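Local atomic coordinates of thermophilic dibenzothiophene desulfurization enzyme C (Paenibacillus sp. A11-2, PDB entry 5XDC), a protein that probably catalyses the FMNH2- and O2-dependent oxidation of dibenzothiophene to its sulfoxide and then its sulfone. Residues S69-Y74 with R319-W324; H94-A99 with P249-I254; K243-T248 with E332-L337. All blocks are in the same frame, centred on the assembly; numbering follows the deposited sequence.

Overall arrangement
Contact 2 is the most central of the three: helix 85-104 meets helix 247-276 through a fully buried interface of small and aliphatic side chains around two touching hydroxyls. Contact 1 lies farther out and is partly buried; there helix 70-83 meets the end of helix 293-324 through a T-shaped pair of indoles and one straight hydrogen bond from a backbone N-H to a glutamine side-chain oxygen. The centre of contact 3 is about 17 Å from the centre of the chain, yet its touching residues are buried, and an arginine gripping a carbonyl oxygen dominates it. Contacts 2 and 3 share helix 247-276. Tyr74 OH to Ile250 O joins contacts 1 and 2, Ser96 O to Trp247 NE1 joins 2 and 3, and one sulfate touches 1 and 3.

Contact 1: residues S69-Y74 with R319-W324; sequences SWPTVY and RVQELW. With SO4 (sulfate ion), chain K.
Two indoles make the aromatic part of this contact, a T-shaped pair with planes at 90°. Trp70 supplies the edge: its NE1 comes in over the middle of the Trp324 ring system, 3.2 Å from Trp324 CD2, and the five-membered rings lie 4.4 Å apart at their centroids. Trp324 is turned to receive it by a first torsion that sets CG anti to its backbone N.

The aliphatic packing centres on Val320. Its CG1 sits over one face of Trp70 in a CH-pi contact, 3.9 Å from the centroid of the five-membered ring, and the same methyl meets the edge of Tyr74, with Val320 CG1 4.0 Å from Tyr74 OH. Pro71 adds its CD against Gln321 CB.

These residues join the first turn of helix 70-83 to the last turns of helix 293-324, and so the N-terminal helical region to the C-terminal helical region of an acyl-CoA dehydrogenase fold. The local helix axes cross obliquely, their N-to-C directions 138° apart. Ile250 of helix 247-276 packs on both Trp70 and Val320, and its carbonyl oxygen takes the hydrogen bond of Tyr74 OH.

Polar contact across the helices comes down to Gln321. Ser69 is the N-cap of helix 70-83, so the N-H of Trp70 begins the first turn, where no preceding helical carbonyl serves it. Gln321, with CG anti to its backbone N and its chain bent at chi2, brings its OE1 to 2.8 Å from Trp70 N; the N-H points almost straight at it, 178°, although the donor stands above the amide plane. Gln321 NE2 is held by Glu325.

At the far side of its helix, Arg319 reaches a sulfate ion with two hydrogen bonds, NH1 to O2 at 2.9 Å and NH2 to O4 at 3.0 Å, while Leu323 CD2 covers one guanidinium face.

Contact 2: residues H94-A99 with P249-I254; sequences HFSNFA and PITQLI
Ser96 holds OG anti to its own backbone N (chi1 172°), while Thr251 keeps OG1 beside its backbone N and anti to its carbonyl carbon (chi1 -64°). With these torsions the two hydroxyls meet tip to tip, Ser96 OG 2.8 Å from Thr251 OG1. The methyl of Thr251 lies alongside the same oxygen, CG2 at 3.4 Å from Ser96 OG. Thr251 OG1 is also hydrogen-bonded to the carbonyl oxygen of Trp247, one turn earlier in its helix.

Ile254 is extended beyond CG1, and that carries CD1 across to the other helix, where it rests 3.6 Å from Ser96 N and 3.8 Å from Ser96 CB. At the other end of the patch Ala99 CB meets Ile250 CG2 at 4.2 Å. Phe95 adds a loose touch of its CB to Ile254 CD1, and its ring leads away from helix 247-276.

The helices run almost exactly antiparallel, 175°, with local axes 9.6 Å apart. Small residues, Ser96 and Ala99, line the face of helix 85-104 that receives the two isoleucines. In the acyl-CoA dehydrogenase fold this is where an N-terminal helix lies along the first long helix of the C-terminal bundle, and all six touching residues are buried.

Trp247 makes a second tie between the helices, its NE1 hydrogen-bonded to Ser96 O. The side chain of Ser96 is about 5 Å from those of Tyr93 and Ser129, which bind FMN in the flavin-bound enzyme; this chain holds no flavin. One residue along, Asn97 turns OD1 to the ND2 of Asn126, another residue of that site.

Contact 3: residues K243-T248 with E332-L337; sequences KPSLWT and EQRGQL. With SO4 (sulfate ion), chain K.
The flat guanidinium of Arg334 meets Ser245 at its edge, with the Ser245 carbonyl close to its plane. The guanidinium approaches side-on, so that two nitrogens grip one oxygen: NE and NH2 each lie 3.1 Å from Ser245 O. The two donors use that carbonyl differently, NH2 coming in its plane and NE standing well above it. Ser245 OG adds a weak third bond, 3.2 Å from Arg334 NE; this hydroxyl is also bonded to Ser242 O.

A bend at chi2 (-92°) turns the arginine chain toward the 3-10 segment 243-246, which leads into helix 247-276. Beside the polar grip, Leu246 and Leu337 cross at about a right angle and touch through their CD2 methyls at 3.8 Å. The contact thus joins the start of helix 247-276 to helix 331-363, two helices of the C-terminal part of the fold. Away from it, Gln333 NE2 donates to a sulfate, 3.2 Å from its O4.

Thr248 OG1 is hydrogen-bonded to Ser411 O. An alanine at Arg334 would remove the bonds to Ser245 and a salt bridge to Ser414, and would probably loosen the C-terminal tail. With its NH1 paired to the terminal carboxylate of Ser414, the buried positive charge is likely to be balanced by the chain terminus, and the same salt bridge would hold the tail carrying Tyr413, which binds FMN in the flavin-bound enzyme, against helix 331-363.

Contact 1: residues S69-Y74 with R319-W324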
loop_
_atom_site.group_PDB
_atom_site.type_symbol
_atom_site.label_atom_id
_atom_site.label_comp_id
_atom_site.label_asym_id
_atom_site.label_seq_id
_atom_site.Cartn_x
_atom_site.Cartn_y
_atom_site.Cartn_z
ATOM N N SER B 69 17.970 -24.860 -21.461
ATOM C CA SER B 69 17.166 -25.121 -20.283
ATOM C C SER B 69 16.084 -24.059 -20.109
ATOM O O SER B 69 16.153 -22.969 -20.683
ATOM C CB SER B 69 18.048 -25.133 -19.035
ATOM O OG SER B 69 18.550 -23.817 -18.824
ATOM N N TRP B 70 15.113 -24.387 -19.271
ATOM C CA TRP B 70 14.065 -23.423 -18.942
ATOM C C TRP B 70 14.608 -22.142 -18.316
ATOM O O TRP B 70 14.138 -21.053 -18.698
ATOM C CB TRP B 70 13.027 -24.099 -18.045
ATOM C CG TRP B 70 12.015 -24.883 -18.803
ATOM C CD1 TRP B 70 11.901 -26.244 -18.870
ATOM C CD2 TRP B 70 10.956 -24.352 -19.609
ATOM N NE1 TRP B 70 10.833 -26.588 -19.658
ATOM C CE2 TRP B 70 10.243 -25.446 -20.135
ATOM C CE3 TRP B 70 10.550 -23.057 -19.941
ATOM C CZ2 TRP B 70 9.135 -25.287 -20.957
ATOM C CZ3 TRP B 70 9.447 -22.899 -20.767
ATOM C CH2 TRP B 70 8.763 -24.005 -21.276
ATOM N N PRO B 71 15.586 -22.171 -17.400
ATOM C CA PRO B 71 16.178 -20.897 -16.946
ATOM C C PRO B 71 16.608 -19.970 -18.079
ATOM O O PRO B 71 16.347 -18.761 -18.029
ATOM C CB PRO B 71 17.363 -21.373 -16.086
ATOM C CG PRO B 71 16.861 -22.633 -15.480
ATOM C CD PRO B 71 16.047 -23.303 -16.579
ATOM N N THR B 72 17.255 -20.506 -19.117
ATOM C CA THR B 72 17.639 -19.695 -20.265
ATOM C C THR B 72 16.418 -19.158 -21.008
ATOM O O THR B 72 16.385 -17.986 -21.404
ATOM C CB THR B 72 18.517 -20.526 -21.203
ATOM O OG1 THR B 72 19.711 -20.889 -20.495
ATOM C CG2 THR B 72 18.888 -19.743 -22.439
ATOM N N VAL B 73 15.432 -20.020 -21.251
ATOM C CA VAL B 73 14.200 -19.598 -21.915
ATOM C C VAL B 73 13.547 -18.451 -21.146
ATOM O O VAL B 73 13.195 -17.418 -21.723
ATOM C CB VAL B 73 13.239 -20.790 -22.051
ATOM C CG1 VAL B 73 11.887 -20.331 -22.577
ATOM C CG2 VAL B 73 13.837 -21.872 -22.966
ATOM N N TYR B 74 13.365 -18.629 -19.842
ATOM C CA TYR B 74 12.701 -17.603 -19.042
ATOM C C TYR B 74 13.462 -16.280 -19.084
ATOM O O TYR B 74 12.851 -15.206 -19.186
ATOM C CB TYR B 74 12.530 -18.097 -17.605
ATOM C CG TYR B 74 11.440 -19.126 -17.413
ATOM C CD1 TYR B 74 10.113 -18.830 -17.727
ATOM C CD2 TYR B 74 11.720 -20.392 -16.899
ATOM C CE1 TYR B 74 9.101 -19.762 -17.548
ATOM C CE2 TYR B 74 10.719 -21.323 -16.694
ATOM C CZ TYR B 74 9.407 -21.009 -17.021
ATOM O OH TYR B 74 8.418 -21.932 -16.831
ATOM N N ARG B 319 13.767 -24.951 -10.588
ATOM C CA ARG B 319 12.919 -26.061 -10.187
ATOM C C ARG B 319 12.071 -26.563 -11.352
ATOM O O ARG B 319 11.853 -27.771 -11.492
ATOM C CB ARG B 319 12.040 -25.636 -9.015
ATOM C CG ARG B 319 11.169 -26.731 -8.470
ATOM C CD ARG B 319 11.978 -27.973 -8.059
ATOM N NE ARG B 319 11.125 -28.925 -7.365
ATOM C CZ ARG B 319 11.525 -30.110 -6.915
ATOM N NH1 ARG B 319 12.775 -30.496 -7.083
ATOM N NH2 ARG B 319 10.671 -30.904 -6.289
ATOM N N VAL B 320 11.575 -25.659 -12.197
ATOM C CA VAL B 320 10.895 -26.093 -13.418
ATOM C C VAL B 320 11.789 -27.053 -14.199
ATOM O O VAL B 320 11.348 -28.112 -14.664
ATOM C CB VAL B 320 10.504 -24.882 -14.282
ATOM C CG1 VAL B 320 10.078 -25.345 -15.680
ATOM C CG2 VAL B 320 9.401 -24.070 -13.606
ATOM N N GLN B 321 13.051 -26.665 -14.390
ATOM C CA GLN B 321 13.971 -27.491 -15.169
ATOM C C GLN B 321 14.173 -28.846 -14.505
ATOM O O GLN B 321 14.179 -29.883 -15.184
ATOM C CB GLN B 321 15.304 -26.773 -15.352
ATOM C CG GLN B 321 16.324 -27.555 -16.178
ATOM C CD GLN B 321 15.867 -27.760 -17.611
ATOM O OE1 GLN B 321 15.122 -26.946 -18.160
ATOM N NE2 GLN B 321 16.312 -28.847 -18.227
ATOM N N GLU B 322 14.325 -28.863 -13.179
ATOM C CA GLU B 322 14.537 -30.135 -12.484
ATOM C C GLU B 322 13.376 -31.092 -12.734
ATOM O O GLU B 322 13.582 -32.268 -13.065
ATOM C CB GLU B 322 14.735 -29.895 -10.982
ATOM C CG GLU B 322 14.899 -31.182 -10.164
ATOM C CD GLU B 322 16.281 -31.800 -10.286
ATOM O OE1 GLU B 322 17.079 -31.320 -11.121
ATOM O OE2 GLU B 322 16.567 -32.769 -9.544
ATOM N N LEU B 323 12.141 -30.610 -12.593
ATOM C CA LEU B 323 10.999 -31.499 -12.761
ATOM C C LEU B 323 10.737 -31.824 -14.228
ATOM O O LEU B 323 10.206 -32.897 -14.530
ATOM C CB LEU B 323 9.757 -30.890 -12.115
ATOM C CG LEU B 323 9.832 -30.701 -10.591
ATOM C CD1 LEU B 323 8.533 -30.185 -10.077
ATOM C CD2 LEU B 323 10.205 -32.000 -9.867
ATOM N N TRP B 324 11.099 -30.916 -15.134
ATOM C CA TRP B 324 11.003 -31.167 -16.573
ATOM C C TRP B 324 11.852 -32.350 -16.998
ATOM O O TRP B 324 11.503 -33.049 -17.957
ATOM C CB TRP B 324 11.457 -29.920 -17.308
ATOM C CG TRP B 324 11.515 -29.912 -18.817
ATOM C CD1 TRP B 324 12.639 -29.973 -19.589
ATOM C CD2 TRP B 324 10.419 -29.744 -19.721
ATOM N NE1 TRP B 324 12.309 -29.863 -20.916
ATOM C CE2 TRP B 324 10.951 -29.724 -21.022
ATOM C CE3 TRP B 324 9.037 -29.601 -19.554
ATOM C CZ2 TRP B 324 10.151 -29.564 -22.152
ATOM C CZ3 TRP B 324 8.247 -29.451 -20.676
ATOM C CH2 TRP B 324 8.804 -29.434 -21.955
HETATM S S SO4 K . 12.688 -33.978 -5.120
HETATM O O1 SO4 K . 13.369 -34.056 -3.828
HETATM O O2 SO4 K . 13.446 -33.096 -6.008
HETATM O O3 SO4 K . 12.618 -35.313 -5.720
HETATM O O4 SO4 K . 11.329 -33.499 -4.883
#

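Contact 2: residues H94-A99 with P249-I254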
loop_
_atom_site.group_PDB
_atom_site.type_symbol
_atom_site.label_atom_id
_atom_site.label_comp_id
_atom_site.label_asym_id
_atom_site.label_seq_id
_atom_site.Cartn_x
_atom_site.Cartn_y
_atom_site.Cartn_z
ATOM N N HIS B 94 4.972 -19.308 -27.478
ATOM C CA HIS B 94 5.553 -20.377 -28.281
ATOM C C HIS B 94 6.082 -21.494 -27.387
ATOM O O HIS B 94 5.829 -22.672 -27.643
ATOM C CB HIS B 94 6.649 -19.806 -29.166
ATOM C CG HIS B 94 7.562 -20.837 -29.753
ATOM N ND1 HIS B 94 7.317 -21.451 -30.963
ATOM C CD2 HIS B 94 8.736 -21.338 -29.304
ATOM C CE1 HIS B 94 8.294 -22.303 -31.225
ATOM N NE2 HIS B 94 9.165 -22.258 -30.231
ATOM N N PHE B 95 6.784 -21.139 -26.309
ATOM C CA PHE B 95 7.296 -22.174 -25.413
ATOM C C PHE B 95 6.209 -22.801 -24.549
ATOM O O PHE B 95 6.328 -23.973 -24.176
ATOM C CB PHE B 95 8.436 -21.609 -24.562
ATOM C CG PHE B 95 9.646 -21.280 -25.378
ATOM C CD1 PHE B 95 10.437 -22.289 -25.902
ATOM C CD2 PHE B 95 9.932 -19.979 -25.720
ATOM C CE1 PHE B 95 11.524 -21.982 -26.688
ATOM C CE2 PHE B 95 11.006 -19.669 -26.510
ATOM C CZ PHE B 95 11.813 -20.682 -27.003
ATOM N N SER B 96 5.140 -22.071 -24.213
ATOM C CA SER B 96 3.994 -22.718 -23.584
ATOM C C SER B 96 3.396 -23.767 -24.508
ATOM O O SER B 96 3.108 -24.891 -24.086
ATOM C CB SER B 96 2.931 -21.685 -23.198
ATOM O OG SER B 96 1.744 -22.319 -22.765
ATOM N N ASN B 97 3.227 -23.417 -25.785
ATOM C CA ASN B 97 2.700 -24.362 -26.761
ATOM C C ASN B 97 3.644 -25.546 -26.925
ATOM O O ASN B 97 3.210 -26.706 -26.926
ATOM C CB ASN B 97 2.484 -23.667 -28.104
ATOM C CG ASN B 97 1.473 -22.516 -28.025
ATOM O OD1 ASN B 97 0.564 -22.536 -27.202
ATOM N ND2 ASN B 97 1.637 -21.527 -28.885
ATOM N N PHE B 98 4.938 -25.265 -27.024
ATOM C CA PHE B 98 5.930 -26.324 -27.132
ATOM C C PHE B 98 5.892 -27.241 -25.920
ATOM O O PHE B 98 5.956 -28.466 -26.057
ATOM C CB PHE B 98 7.318 -25.722 -27.291
ATOM C CG PHE B 98 8.384 -26.762 -27.342
ATOM C CD1 PHE B 98 8.701 -27.364 -28.542
ATOM C CD2 PHE B 98 9.010 -27.194 -26.188
ATOM C CE1 PHE B 98 9.657 -28.355 -28.603
ATOM C CE2 PHE B 98 9.978 -28.204 -26.253
ATOM C CZ PHE B 98 10.288 -28.768 -27.457
ATOM N N ALA B 99 5.796 -26.670 -24.721
ATOM C CA ALA B 99 5.733 -27.492 -23.521
ATOM C C ALA B 99 4.558 -28.450 -23.565
ATOM O O ALA B 99 4.690 -29.620 -23.191
ATOM C CB ALA B 99 5.658 -26.609 -22.278
ATOM N N PRO B 249 2.073 -24.672 -14.286
ATOM C CA PRO B 249 3.127 -23.876 -13.636
ATOM C C PRO B 249 4.151 -23.348 -14.618
ATOM O O PRO B 249 4.577 -22.196 -14.485
ATOM C CB PRO B 249 3.743 -24.845 -12.612
ATOM C CG PRO B 249 3.220 -26.208 -12.986
ATOM C CD PRO B 249 1.907 -25.992 -13.648
ATOM N N ILE B 250 4.545 -24.141 -15.626
ATOM C CA ILE B 250 5.480 -23.650 -16.635
ATOM C C ILE B 250 4.934 -22.391 -17.289
ATOM O O ILE B 250 5.645 -21.394 -17.465
ATOM C CB ILE B 250 5.751 -24.736 -17.693
ATOM C CG1 ILE B 250 6.627 -25.832 -17.083
ATOM C CG2 ILE B 250 6.415 -24.143 -18.927
ATOM C CD1 ILE B 250 6.738 -27.072 -17.962
ATOM N N THR B 251 3.670 -22.445 -17.686
ATOM C CA THR B 251 3.070 -21.354 -18.444
ATOM C C THR B 251 2.829 -20.143 -17.554
ATOM O O THR B 251 3.041 -19.005 -17.979
ATOM C CB THR B 251 1.775 -21.847 -19.085
ATOM O OG1 THR B 251 2.077 -22.882 -20.034
ATOM C CG2 THR B 251 1.037 -20.714 -19.821
ATOM N N GLN B 252 2.391 -20.372 -16.323
ATOM C CA GLN B 252 2.183 -19.264 -15.398
ATOM C C GLN B 252 3.503 -18.591 -15.043
ATOM O O GLN B 252 3.531 -17.379 -14.801
ATOM C CB GLN B 252 1.442 -19.780 -14.164
ATOM C CG GLN B 252 0.015 -20.160 -14.454
ATOM C CD GLN B 252 -0.896 -18.939 -14.535
ATOM O OE1 GLN B 252 -0.726 -17.991 -13.777
ATOM N NE2 GLN B 252 -1.852 -18.957 -15.455
ATOM N N LEU B 253 4.616 -19.329 -15.067
ATOM C CA LEU B 253 5.915 -18.692 -14.868
ATOM C C LEU B 253 6.406 -17.966 -16.118
ATOM O O LEU B 253 7.153 -16.983 -16.003
ATOM C CB LEU B 253 6.954 -19.716 -14.393
ATOM C CG LEU B 253 8.230 -19.121 -13.804
ATOM C CD1 LEU B 253 7.960 -18.345 -12.548
ATOM C CD2 LEU B 253 9.236 -20.226 -13.497
ATOM N N ILE B 254 5.984 -18.398 -17.318
ATOM C CA ILE B 254 6.204 -17.589 -18.516
ATOM C C ILE B 254 5.557 -16.218 -18.342
ATOM O O ILE B 254 6.186 -15.185 -18.581
ATOM C CB ILE B 254 5.667 -18.307 -19.770
ATOM C CG1 ILE B 254 6.548 -19.510 -20.107
ATOM C CG2 ILE B 254 5.614 -17.367 -20.956
ATOM C CD1 ILE B 254 5.933 -20.451 -21.155
#

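Contact 3: residues K243-T248 with E332-L337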
loop_
_atom_site.group_PDB
_atom_site.type_symbol
_atom_site.label_atom_id
_atom_site.label_comp_id
_atom_site.label_asym_id
_atom_site.label_seq_id
_atom_site.Cartn_x
_atom_site.Cartn_y
_atom_site.Cartn_z
ATOM N N LYS B 243 3.107 -35.565 -14.436
ATOM C CA LYS B 243 4.052 -34.704 -15.138
ATOM C C LYS B 243 3.402 -33.807 -16.189
ATOM O O LYS B 243 3.822 -32.643 -16.299
ATOM C CB LYS B 243 5.158 -35.548 -15.783
ATOM C CG LYS B 243 6.251 -34.689 -16.384
ATOM C CD LYS B 243 7.364 -35.483 -17.006
ATOM C CE LYS B 243 8.470 -34.546 -17.472
ATOM N NZ LYS B 243 9.559 -35.207 -18.245
ATOM N N PRO B 244 2.448 -34.265 -17.011
ATOM C CA PRO B 244 1.877 -33.356 -18.017
ATOM C C PRO B 244 1.182 -32.154 -17.406
ATOM O O PRO B 244 1.098 -31.108 -18.068
ATOM C CB PRO B 244 0.899 -34.253 -18.788
ATOM C CG PRO B 244 1.442 -35.635 -18.592
ATOM C CD PRO B 244 1.948 -35.640 -17.182
ATOM N N SER B 245 0.684 -32.269 -16.169
ATOM C CA SER B 245 0.101 -31.113 -15.497
ATOM C C SER B 245 1.144 -30.055 -15.141
ATOM O O SER B 245 0.753 -28.984 -14.650
ATOM C CB SER B 245 -0.665 -31.552 -14.241
ATOM O OG SER B 245 0.209 -31.870 -13.169
ATOM N N LEU B 246 2.446 -30.302 -15.373
ATOM C CA LEU B 246 3.440 -29.241 -15.264
ATOM C C LEU B 246 3.184 -28.118 -16.255
ATOM O O LEU B 246 3.759 -27.038 -16.104
ATOM C CB LEU B 246 4.860 -29.746 -15.501
ATOM C CG LEU B 246 5.528 -30.646 -14.456
ATOM C CD1 LEU B 246 6.909 -31.055 -14.974
ATOM C CD2 LEU B 246 5.636 -29.933 -13.110
ATOM N N TRP B 247 2.348 -28.351 -17.265
ATOM C CA TRP B 247 2.114 -27.323 -18.270
ATOM C C TRP B 247 1.683 -26.010 -17.619
ATOM O O TRP B 247 2.152 -24.933 -18.014
ATOM C CB TRP B 247 1.059 -27.782 -19.283
ATOM C CG TRP B 247 0.765 -26.700 -20.267
ATOM C CD1 TRP B 247 1.469 -26.407 -21.382
ATOM C CD2 TRP B 247 -0.273 -25.714 -20.170
ATOM N NE1 TRP B 247 0.926 -25.318 -22.017
ATOM C CE2 TRP B 247 -0.151 -24.876 -21.293
ATOM C CE3 TRP B 247 -1.302 -25.477 -19.254
ATOM C CZ2 TRP B 247 -1.010 -23.799 -21.520
ATOM C CZ3 TRP B 247 -2.157 -24.409 -19.478
ATOM C CH2 TRP B 247 -2.006 -23.587 -20.601
ATOM N N THR B 248 0.817 -26.087 -16.602
ATOM C CA THR B 248 0.281 -24.857 -16.016
ATOM C C THR B 248 1.337 -24.087 -15.245
ATOM O O THR B 248 1.505 -22.888 -15.515
ATOM C CB THR B 248 -0.928 -25.172 -15.137
ATOM O OG1 THR B 248 -1.691 -26.206 -15.747
ATOM C CG2 THR B 248 -1.798 -23.918 -14.973
ATOM N N GLU B 332 2.585 -33.860 -5.240
ATOM C CA GLU B 332 3.223 -33.007 -4.248
ATOM C C GLU B 332 4.306 -32.146 -4.881
ATOM O O GLU B 332 4.395 -30.944 -4.594
ATOM C CB GLU B 332 3.789 -33.864 -3.117
ATOM C CG GLU B 332 2.697 -34.528 -2.277
ATOM C CD GLU B 332 2.050 -35.773 -2.920
ATOM O OE1 GLU B 332 2.676 -36.429 -3.791
ATOM O OE2 GLU B 332 0.900 -36.102 -2.537
ATOM N N GLN B 333 5.130 -32.735 -5.757
ATOM C CA GLN B 333 6.134 -31.963 -6.478
ATOM C C GLN B 333 5.478 -30.908 -7.360
ATOM O O GLN B 333 5.922 -29.757 -7.404
ATOM C CB GLN B 333 7.003 -32.891 -7.329
ATOM C CG GLN B 333 7.869 -33.858 -6.508
ATOM C CD GLN B 333 8.538 -34.917 -7.372
ATOM O OE1 GLN B 333 7.952 -35.392 -8.346
ATOM N NE2 GLN B 333 9.772 -35.276 -7.029
ATOM N N ARG B 334 4.441 -31.305 -8.098
ATOM C CA ARG B 334 3.755 -30.373 -8.985
ATOM C C ARG B 334 3.069 -29.273 -8.183
ATOM O O ARG B 334 3.120 -28.096 -8.562
ATOM C CB ARG B 334 2.738 -31.126 -9.843
ATOM C CG ARG B 334 2.094 -30.288 -10.931
ATOM C CD ARG B 334 0.788 -29.635 -10.497
ATOM N NE ARG B 334 0.129 -29.038 -11.654
ATOM C CZ ARG B 334 -0.749 -28.039 -11.615
ATOM N NH1 ARG B 334 -1.098 -27.474 -10.466
ATOM N NH2 ARG B 334 -1.270 -27.597 -12.750
ATOM N N GLY B 335 2.432 -29.646 -7.071
ATOM C CA GLY B 335 1.708 -28.674 -6.268
ATOM C C GLY B 335 2.620 -27.654 -5.621
ATOM O O GLY B 335 2.338 -26.451 -5.646
ATOM N N GLN B 336 3.733 -28.110 -5.046
ATOM C CA GLN B 336 4.714 -27.178 -4.498
ATOM C C GLN B 336 5.236 -26.244 -5.575
ATOM O O GLN B 336 5.400 -25.042 -5.342
ATOM C CB GLN B 336 5.881 -27.928 -3.866
ATOM C CG GLN B 336 5.509 -28.657 -2.597
ATOM C CD GLN B 336 6.664 -29.466 -2.046
ATOM O OE1 GLN B 336 7.800 -29.340 -2.512
ATOM N NE2 GLN B 336 6.382 -30.302 -1.052
ATOM N N LEU B 337 5.503 -26.772 -6.771
ATOM C CA LEU B 337 5.975 -25.907 -7.837
ATOM C C LEU B 337 4.919 -24.873 -8.197
ATOM O O LEU B 337 5.233 -23.688 -8.356
ATOM C CB LEU B 337 6.356 -26.731 -9.061
ATOM C CG LEU B 337 6.768 -25.864 -10.248
ATOM C CD1 LEU B 337 7.997 -25.011 -10.005
ATOM C CD2 LEU B 337 6.960 -26.726 -11.498
HETATM S S SO4 K . 12.688 -33.978 -5.120
HETATM O O1 SO4 K . 13.369 -34.056 -3.828
HETATM O O2 SO4 K . 13.446 -33.096 -6.008
HETATM O O3 SO4 K . 12.618 -35.313 -5.720
HETATM O O4 SO4 K . 11.329 -33.499 -4.883
#